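Local coordinates for possible translation initiation inhibitor (Rhodopseudomonas palustris, PDB 3LME), which is of uncharacterised function but belongs to the YjgF-like family of small trimeric alpha/beta proteins and is possibly an inhibitor of translation initiation, at residues R24-D38 against R54-G67. The protein carries 1 engineered substitution. Residues are numbered along the deposited sequence; the frame is centred on the assembly and turned at random.
Engineered in segment 24-38: His35 (natural residue Arg).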
ATOM      1  N   ARG A  24      -1.023  15.632   5.530  1.00 50.20           N
ATOM      2  CA  ARG A  24      -1.098  16.356   4.279  1.00 50.02           C
ATOM      3  C   ARG A  24       0.310  16.484   3.730  1.00 50.11           C
ATOM      4  O   ARG A  24       1.232  16.880   4.449  1.00 50.22           O
ATOM      5  CB  ARG A  24      -1.666  17.744   4.513  1.00 49.86           C
ATOM      6  CG  ARG A  24      -1.652  18.612   3.274  1.00 49.73           C
ATOM      7  CD  ARG A  24      -2.991  19.299   3.075  1.00 49.92           C
ATOM      8  NE  ARG A  24      -3.292  19.283   1.655  1.00 49.48           N
ATOM      9  CZ  ARG A  24      -4.501  19.138   1.131  1.00 48.46           C
ATOM     10  NH1 ARG A  24      -5.569  18.996   1.904  1.00 46.33           N
ATOM     11  NH2 ARG A  24      -4.627  19.125  -0.185  1.00 48.84           N
ATOM     12  N   ALA A  25       0.485  16.159   2.460  1.00 49.88           N
ATOM     13  CA  ALA A  25       1.780  16.313   1.821  1.00 49.65           C
ATOM     14  C   ALA A  25       1.497  16.974   0.496  1.00 49.66           C
ATOM     15  O   ALA A  25       1.050  16.306  -0.441  1.00 50.58           O
ATOM     16  CB  ALA A  25       2.431  14.950   1.621  1.00 49.64           C
ATOM     17  N   GLY A  26       1.701  18.289   0.432  1.00 49.15           N
ATOM     18  CA  GLY A  26       1.335  19.082  -0.746  1.00 48.45           C
ATOM     19  C   GLY A  26      -0.138  18.951  -1.076  1.00 48.32           C
ATOM     20  O   GLY A  26      -0.985  19.345  -0.294  1.00 48.40           O
ATOM     21  N   ASP A  27      -0.440  18.373  -2.232  1.00 48.65           N
ATOM     22  CA  ASP A  27      -1.828  18.149  -2.657  1.00 48.69           C
ATOM     23  C   ASP A  27      -2.396  16.850  -2.131  1.00 48.19           C
ATOM     24  O   ASP A  27      -3.627  16.671  -2.155  1.00 48.94           O
ATOM     25  CB  ASP A  27      -1.966  18.131  -4.182  1.00 48.76           C
ATOM     26  CG  ASP A  27      -1.562  19.434  -4.818  1.00 51.36           C
ATOM     27  OD1 ASP A  27      -1.677  20.510  -4.160  1.00 53.97           O
ATOM     28  OD2 ASP A  27      -1.103  19.372  -5.985  1.00 54.38           O
ATOM     29  N   PHE A  28      -1.526  15.940  -1.685  1.00 46.59           N
ATOM     30  CA  PHE A  28      -1.994  14.634  -1.280  1.00 45.60           C
ATOM     31  C   PHE A  28      -2.276  14.524   0.205  1.00 45.99           C
ATOM     32  O   PHE A  28      -1.660  15.235   1.016  1.00 47.03           O
ATOM     33  CB  PHE A  28      -1.014  13.567  -1.697  1.00 44.92           C
ATOM     34  CG  PHE A  28      -0.996  13.321  -3.152  1.00 43.16           C
ATOM     35  CD1 PHE A  28      -1.729  12.278  -3.694  1.00 42.16           C
ATOM     36  CD2 PHE A  28      -0.239  14.133  -3.999  1.00 40.69           C
ATOM     37  CE1 PHE A  28      -1.707  12.046  -5.063  1.00 41.10           C
ATOM     38  CE2 PHE A  28      -0.203  13.911  -5.357  1.00 38.51           C
ATOM     39  CZ  PHE A  28      -0.940  12.874  -5.894  1.00 40.30           C
ATOM     40  N   VAL A  29      -3.206  13.632   0.555  1.00 45.11           N
ATOM     41  CA  VAL A  29      -3.518  13.331   1.943  1.00 44.27           C
ATOM     42  C   VAL A  29      -3.500  11.825   2.207  1.00 44.24           C
ATOM     43  O   VAL A  29      -4.263  11.057   1.583  1.00 44.27           O
ATOM     44  CB  VAL A  29      -4.870  13.885   2.305  1.00 44.45           C
ATOM     45  CG1 VAL A  29      -5.285  13.409   3.696  1.00 44.07           C
ATOM     46  CG2 VAL A  29      -4.833  15.415   2.209  1.00 44.36           C
ATOM     47  N   PHE A  30      -2.627  11.413   3.130  1.00 43.45           N
ATOM     48  CA  PHE A  30      -2.419  10.006   3.436  1.00 42.81           C
ATOM     49  C   PHE A  30      -3.042   9.682   4.768  1.00 42.53           C
ATOM     50  O   PHE A  30      -2.580  10.131   5.783  1.00 42.99           O
ATOM     51  CB  PHE A  30      -0.922   9.675   3.488  1.00 42.92           C
ATOM     52  CG  PHE A  30      -0.193   9.890   2.170  1.00 42.75           C
ATOM     53  CD1 PHE A  30       0.150   8.815   1.370  1.00 42.49           C
ATOM     54  CD2 PHE A  30       0.146  11.171   1.741  1.00 41.55           C
ATOM     55  CE1 PHE A  30       0.824   9.012   0.163  1.00 43.59           C
ATOM     56  CE2 PHE A  30       0.805  11.377   0.548  1.00 41.61           C
ATOM     57  CZ  PHE A  30       1.148  10.295  -0.247  1.00 42.71           C
ATOM     58  N   ILE A  31      -4.090   8.892   4.774  1.00 42.04           N
ATOM     59  CA  ILE A  31      -4.679   8.514   6.022  1.00 42.24           C
ATOM     60  C   ILE A  31      -4.080   7.191   6.527  1.00 42.68           C
ATOM     61  O   ILE A  31      -3.979   6.210   5.773  1.00 43.13           O
ATOM     62  CB  ILE A  31      -6.209   8.442   5.882  1.00 41.97           C
ATOM     63  CG1 ILE A  31      -6.750   9.757   5.308  1.00 42.42           C
ATOM     64  CG2 ILE A  31      -6.852   8.119   7.203  1.00 41.37           C
ATOM     65  CD1 ILE A  31      -6.502  11.035   6.176  1.00 42.08           C
ATOM     66  N   GLY A  32      -3.675   7.162   7.796  1.00 42.83           N
ATOM     67  CA  GLY A  32      -3.207   5.915   8.426  1.00 43.29           C
ATOM     68  C   GLY A  32      -4.302   4.861   8.506  1.00 43.77           C
ATOM     69  O   GLY A  32      -5.480   5.142   8.246  1.00 44.53           O
ATOM     70  N   GLY A  33      -3.924   3.638   8.852  1.00 43.90           N
ATOM     71  CA  GLY A  33      -4.884   2.553   8.924  1.00 43.94           C
ATOM     72  C   GLY A  33      -5.988   2.897   9.894  1.00 44.41           C
ATOM     73  O   GLY A  33      -5.715   3.305  11.028  1.00 44.84           O
ATOM     74  N   MET A  34      -7.228   2.748   9.429  1.00 44.30           N
ATOM     75  CA  MET A  34      -8.423   3.008  10.205  1.00 44.35           C
ATOM     76  C   MET A  34      -9.225   1.740  10.418  1.00 45.67           C
ATOM     77  O   MET A  34      -9.295   0.884   9.538  1.00 46.25           O
ATOM     78  CB  MET A  34      -9.296   4.007   9.465  1.00 43.68           C
ATOM     79  CG  MET A  34      -8.798   5.458   9.578  1.00 42.24           C
ATOM     80  SD  MET A  34      -8.659   6.059  11.260  1.00 34.05           S
ATOM     81  CE  MET A  34      -7.638   7.439  10.893  1.00 38.53           C
ATOM     82  N   HIS A  35      -9.822   1.586  11.590  1.00 47.12           N
ATOM     83  CA  HIS A  35     -10.805   0.524  11.722  1.00 48.80           C
ATOM     84  C   HIS A  35     -12.048   0.968  12.447  1.00 48.45           C
ATOM     85  O   HIS A  35     -12.149   2.133  12.838  1.00 49.05           O
ATOM     86  CB  HIS A  35     -10.215  -0.804  12.227  1.00 49.92           C
ATOM     87  CG  HIS A  35      -9.365  -0.674  13.437  1.00 55.66           C
ATOM     88  ND1 HIS A  35      -9.821  -0.994  14.701  1.00 61.81           N
ATOM     89  CD2 HIS A  35      -8.084  -0.262  13.588  1.00 62.00           C
ATOM     90  CE1 HIS A  35      -8.862  -0.768  15.585  1.00 65.12           C
ATOM     91  NE2 HIS A  35      -7.800  -0.314  14.938  1.00 67.32           N
ATOM     92  N   GLY A  36     -13.005   0.057  12.589  1.00 48.33           N
ATOM     93  CA  GLY A  36     -14.367   0.382  13.029  1.00 47.73           C
ATOM     94  C   GLY A  36     -14.517   0.603  14.519  1.00 47.77           C
ATOM     95  O   GLY A  36     -15.445   0.077  15.140  1.00 47.54           O
ATOM     96  N   THR A  37     -13.613   1.392  15.100  1.00 47.73           N
ATOM     97  CA  THR A  37     -13.718   1.768  16.505  1.00 47.91           C
ATOM     98  C   THR A  37     -14.511   3.054  16.662  1.00 48.07           C
ATOM     99  O   THR A  37     -14.570   3.862  15.733  1.00 48.13           O
ATOM    100  CB  THR A  37     -12.361   2.058  17.106  1.00 47.92           C
ATOM    101  OG1 THR A  37     -11.720   3.053  16.305  1.00 47.02           O
ATOM    102  CG2 THR A  37     -11.529   0.810  17.165  1.00 48.53           C
ATOM    103  N   ASP A  38     -15.105   3.220  17.847  1.00 47.72           N
ATOM    104  CA  ASP A  38     -15.782   4.437  18.259  1.00 47.73           C
ATOM    105  C   ASP A  38     -14.721   5.424  18.654  1.00 46.93           C
ATOM    106  O   ASP A  38     -13.882   5.107  19.482  1.00 46.63           O
ATOM    107  CB  ASP A  38     -16.678   4.119  19.476  1.00 48.94           C
ATOM    108  CG  ASP A  38     -17.371   5.363  20.091  1.00 51.08           C
ATOM    109  OD1 ASP A  38     -16.727   6.427  20.268  1.00 52.44           O
ATOM    110  OD2 ASP A  38     -18.577   5.245  20.419  1.00 53.10           O
ATOM    111  N   ARG A  54     -18.396   2.189  10.027  1.00 41.92           N
ATOM    112  CA  ARG A  54     -17.663   2.999  10.971  1.00 41.89           C
ATOM    113  C   ARG A  54     -16.187   3.128  10.631  1.00 41.41           C
ATOM    114  O   ARG A  54     -15.571   4.160  10.911  1.00 41.77           O
ATOM    115  CB  ARG A  54     -17.828   2.448  12.380  1.00 42.39           C
ATOM    116  CG  ARG A  54     -17.310   3.359  13.487  1.00 44.41           C
ATOM    117  CD  ARG A  54     -18.132   4.596  13.498  1.00 50.01           C
ATOM    118  NE  ARG A  54     -18.100   5.198  14.819  1.00 54.83           N
ATOM    119  CZ  ARG A  54     -19.061   5.083  15.730  1.00 54.76           C
ATOM    120  NH1 ARG A  54     -20.151   4.372  15.482  1.00 52.37           N
ATOM    121  NH2 ARG A  54     -18.908   5.686  16.907  1.00 58.37           N
ATOM    122  N   MET A  55     -15.610   2.075  10.058  1.00 41.11           N
ATOM    123  CA  MET A  55     -14.239   2.121   9.550  1.00 40.09           C
ATOM    124  C   MET A  55     -14.150   3.175   8.443  1.00 40.55           C
ATOM    125  O   MET A  55     -13.264   4.043   8.471  1.00 40.02           O
ATOM    126  CB  MET A  55     -13.824   0.750   9.041  1.00 39.56           C
ATOM    127  CG  MET A  55     -12.453   0.669   8.355  1.00 37.05           C
ATOM    128  SD  MET A  55     -12.169  -1.011   7.760  1.00 31.06           S
ATOM    129  CE  MET A  55     -13.299  -1.052   6.349  1.00 29.07           C
ATOM    130  N   PHE A  56     -15.100   3.138   7.505  1.00 41.17           N
ATOM    131  CA  PHE A  56     -15.135   4.156   6.454  1.00 41.80           C
ATOM    132  C   PHE A  56     -15.343   5.588   6.976  1.00 42.82           C
ATOM    133  O   PHE A  56     -14.613   6.510   6.570  1.00 43.19           O
ATOM    134  CB  PHE A  56     -16.169   3.808   5.416  1.00 41.32           C
ATOM    135  CG  PHE A  56     -15.693   2.831   4.407  1.00 40.56           C
ATOM    136  CD1 PHE A  56     -14.929   3.242   3.345  1.00 40.40           C
ATOM    137  CD2 PHE A  56     -16.017   1.489   4.519  1.00 42.23           C
ATOM    138  CE1 PHE A  56     -14.503   2.333   2.393  1.00 42.48           C
ATOM    139  CE2 PHE A  56     -15.577   0.543   3.563  1.00 42.38           C
ATOM    140  CZ  PHE A  56     -14.826   0.962   2.513  1.00 42.03           C
ATOM    141  N   ASP A  57     -16.309   5.768   7.887  1.00 43.21           N
ATOM    142  CA  ASP A  57     -16.546   7.066   8.499  1.00 43.73           C
ATOM    143  C   ASP A  57     -15.286   7.574   9.243  1.00 43.96           C
ATOM    144  O   ASP A  57     -14.905   8.746   9.092  1.00 44.87           O
ATOM    145  CB  ASP A  57     -17.741   7.017   9.452  1.00 44.17           C
ATOM    146  CG  ASP A  57     -19.104   6.813   8.739  1.00 47.26           C
ATOM    147  OD1 ASP A  57     -19.249   6.998   7.500  1.00 49.35           O
ATOM    148  OD2 ASP A  57     -20.069   6.481   9.465  1.00 49.82           O
ATOM    149  N   ASN A  58     -14.628   6.730  10.038  1.00 42.87           N
ATOM    150  CA  ASN A  58     -13.422   7.196  10.682  1.00 42.50           C
ATOM    151  C   ASN A  58     -12.401   7.702   9.665  1.00 42.36           C
ATOM    152  O   ASN A  58     -11.791   8.753   9.877  1.00 42.78           O
ATOM    153  CB  ASN A  58     -12.769   6.110  11.520  1.00 43.32           C
ATOM    154  CG  ASN A  58     -13.476   5.851  12.817  1.00 43.55           C
ATOM    155  OD1 ASN A  58     -13.339   4.787  13.397  1.00 46.24           O
ATOM    156  ND2 ASN A  58     -14.218   6.814  13.289  1.00 48.18           N
ATOM    157  N   MET A  59     -12.196   6.934   8.587  1.00 41.73           N
ATOM    158  CA  MET A  59     -11.191   7.246   7.558  1.00 40.43           C
ATOM    159  C   MET A  59     -11.590   8.592   6.952  1.00 41.31           C
ATOM    160  O   MET A  59     -10.740   9.506   6.861  1.00 41.51           O
ATOM    161  CB  MET A  59     -11.085   6.127   6.481  1.00 39.38           C
ATOM    162  CG  MET A  59     -10.072   6.372   5.331  1.00 35.57           C
ATOM    163  SD  MET A  59     -10.175   5.370   3.808  1.00 28.65           S
ATOM    164  CE  MET A  59     -11.844   5.678   3.225  1.00 28.14           C
ATOM    165  N   LEU A  60     -12.878   8.725   6.582  1.00 41.13           N
ATOM    166  CA  LEU A  60     -13.369   9.929   5.873  1.00 41.27           C
ATOM    167  C   LEU A  60     -13.295  11.204   6.716  1.00 41.77           C
ATOM    168  O   LEU A  60     -13.089  12.282   6.180  1.00 42.08           O
ATOM    169  CB  LEU A  60     -14.769   9.724   5.275  1.00 40.24           C
ATOM    170  CG  LEU A  60     -14.760   8.794   4.051  1.00 39.28           C
ATOM    171  CD1 LEU A  60     -16.134   8.292   3.711  1.00 35.98           C
ATOM    172  CD2 LEU A  60     -14.044   9.403   2.786  1.00 37.37           C
ATOM    173  N   ALA A  61     -13.440  11.050   8.029  1.00 42.21           N
ATOM    174  CA  ALA A  61     -13.284  12.140   8.974  1.00 42.94           C
ATOM    175  C   ALA A  61     -11.835  12.622   9.018  1.00 43.54           C
ATOM    176  O   ALA A  61     -11.555  13.814   8.981  1.00 43.88           O
ATOM    177  CB  ALA A  61     -13.751  11.719  10.352  1.00 41.87           C
ATOM    178  N   ALA A  62     -10.903  11.697   9.115  1.00 44.74           N
ATOM    179  CA  ALA A  62      -9.518  12.091   9.078  1.00 45.64           C
ATOM    180  C   ALA A  62      -9.302  12.837   7.761  1.00 46.61           C
ATOM    181  O   ALA A  62      -8.700  13.911   7.754  1.00 47.05           O
ATOM    182  CB  ALA A  62      -8.612  10.889   9.204  1.00 45.07           C
ATOM    183  N   ALA A  63      -9.852  12.322   6.661  1.00 47.40           N
ATOM    184  CA  ALA A  63      -9.614  12.954   5.364  1.00 48.34           C
ATOM    185  C   ALA A  63     -10.192  14.367   5.321  1.00 49.23           C
ATOM    186  O   ALA A  63      -9.515  15.317   4.944  1.00 49.16           O
ATOM    187  CB  ALA A  63     -10.160  12.130   4.270  1.00 47.75           C
ATOM    188  N   GLU A  64     -11.439  14.489   5.742  1.00 50.66           N
ATOM    189  CA  GLU A  64     -12.137  15.763   5.774  1.00 52.13           C
ATOM    190  C   GLU A  64     -11.433  16.793   6.699  1.00 51.86           C
ATOM    191  O   GLU A  64     -11.423  17.984   6.402  1.00 51.99           O
ATOM    192  CB  GLU A  64     -13.615  15.518   6.117  1.00 52.67           C
ATOM    193  CG  GLU A  64     -14.511  16.733   6.007  1.00 58.28           C
ATOM    194  CD  GLU A  64     -14.484  17.601   7.284  1.00 66.40           C
ATOM    195  OE1 GLU A  64     -14.665  18.844   7.156  1.00 68.85           O
ATOM    196  OE2 GLU A  64     -14.274  17.043   8.409  1.00 69.63           O
ATOM    197  N   ALA A  65     -10.813  16.329   7.783  1.00 51.56           N
ATOM    198  CA  ALA A  65      -9.969  17.183   8.626  1.00 51.19           C
ATOM    199  C   ALA A  65      -8.677  17.678   7.934  1.00 51.57           C
ATOM    200  O   ALA A  65      -7.973  18.560   8.454  1.00 52.17           O
ATOM    201  CB  ALA A  65      -9.631  16.481   9.919  1.00 50.81           C
ATOM    202  N   ALA A  66      -8.350  17.126   6.771  1.00 51.00           N
ATOM    203  CA  ALA A  66      -7.235  17.659   6.012  1.00 50.49           C
ATOM    204  C   ALA A  66      -7.722  18.296   4.723  1.00 50.41           C
ATOM    205  O   ALA A  66      -6.916  18.669   3.881  1.00 50.57           O
ATOM    206  CB  ALA A  66      -6.231  16.580   5.720  1.00 50.84           C
ATOM    207  N   GLY A  67      -9.042  18.403   4.563  1.00 50.04           N
ATOM    208  CA  GLY A  67      -9.634  19.092   3.422  1.00 49.52           C
ATOM    209  C   GLY A  67      -9.975  18.199   2.243  1.00 50.11           C
ATOM    210  O   GLY A  67     -10.313  18.696   1.174  1.00 50.30           O
TER
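Met34 and Ile31 of strand 28-35 make the apolar centre of this contact, pressing on the face that helix 48-64 turns to the sheet. The Met34 chain bends at its second torsion (chi2 -58°) and runs along the helix: CG lies 3.6 Å from Met59 CA, SD passes Asn58 CB, and CE reaches the methyl of Ala62. Ile31 meets the same methyl with both branches, CD1 being 3.7 Å from Ala62 CB, while its CG2 also touches Met59 CG. One step further, both methyls of Val29 straddle Ala66 CB, with CG1 at 3.9 Å.

Polar contacts mark the two ends. Arg24 NH1 points at Ala66 O in the model, but at 2.4 Å the separation is too short to be trusted in detail. A Schellman motif with Gly67 as its C-prime residue closes the helix here. Arg24 NE gives a nearly straight bond of 3.0 Å to Gly26 O, lying in the guanidinium plane, and Val29 CG2 rests over one face of the group. At the far end, Asp38 and Arg54 lie side by side in a long salt bridge, OD2 to NH2 at 3.6 Å, their planes 45° apart; Asp38 OD1 is bonded to Val40 N. Just before this pair, Gly36, at the centre of an inverse gamma turn, brings its CA within 3.6 Å of Met55 N.

Behind this layer, Met55 and Met59 carry their ends over neighbouring strands, Met55 to Ile122 and Val78, Met59 to Leu76. On the strand's other face Phe30 packs on Arg75 of the second subunit, whose NH1 also bonds to the backbone Ile31 O. Here the buried middle is held largely by apolar contacts of methionine, isoleucine and alanine side chains, and the charged Arg24, Asp38 and Arg54 stand at the partly exposed ends.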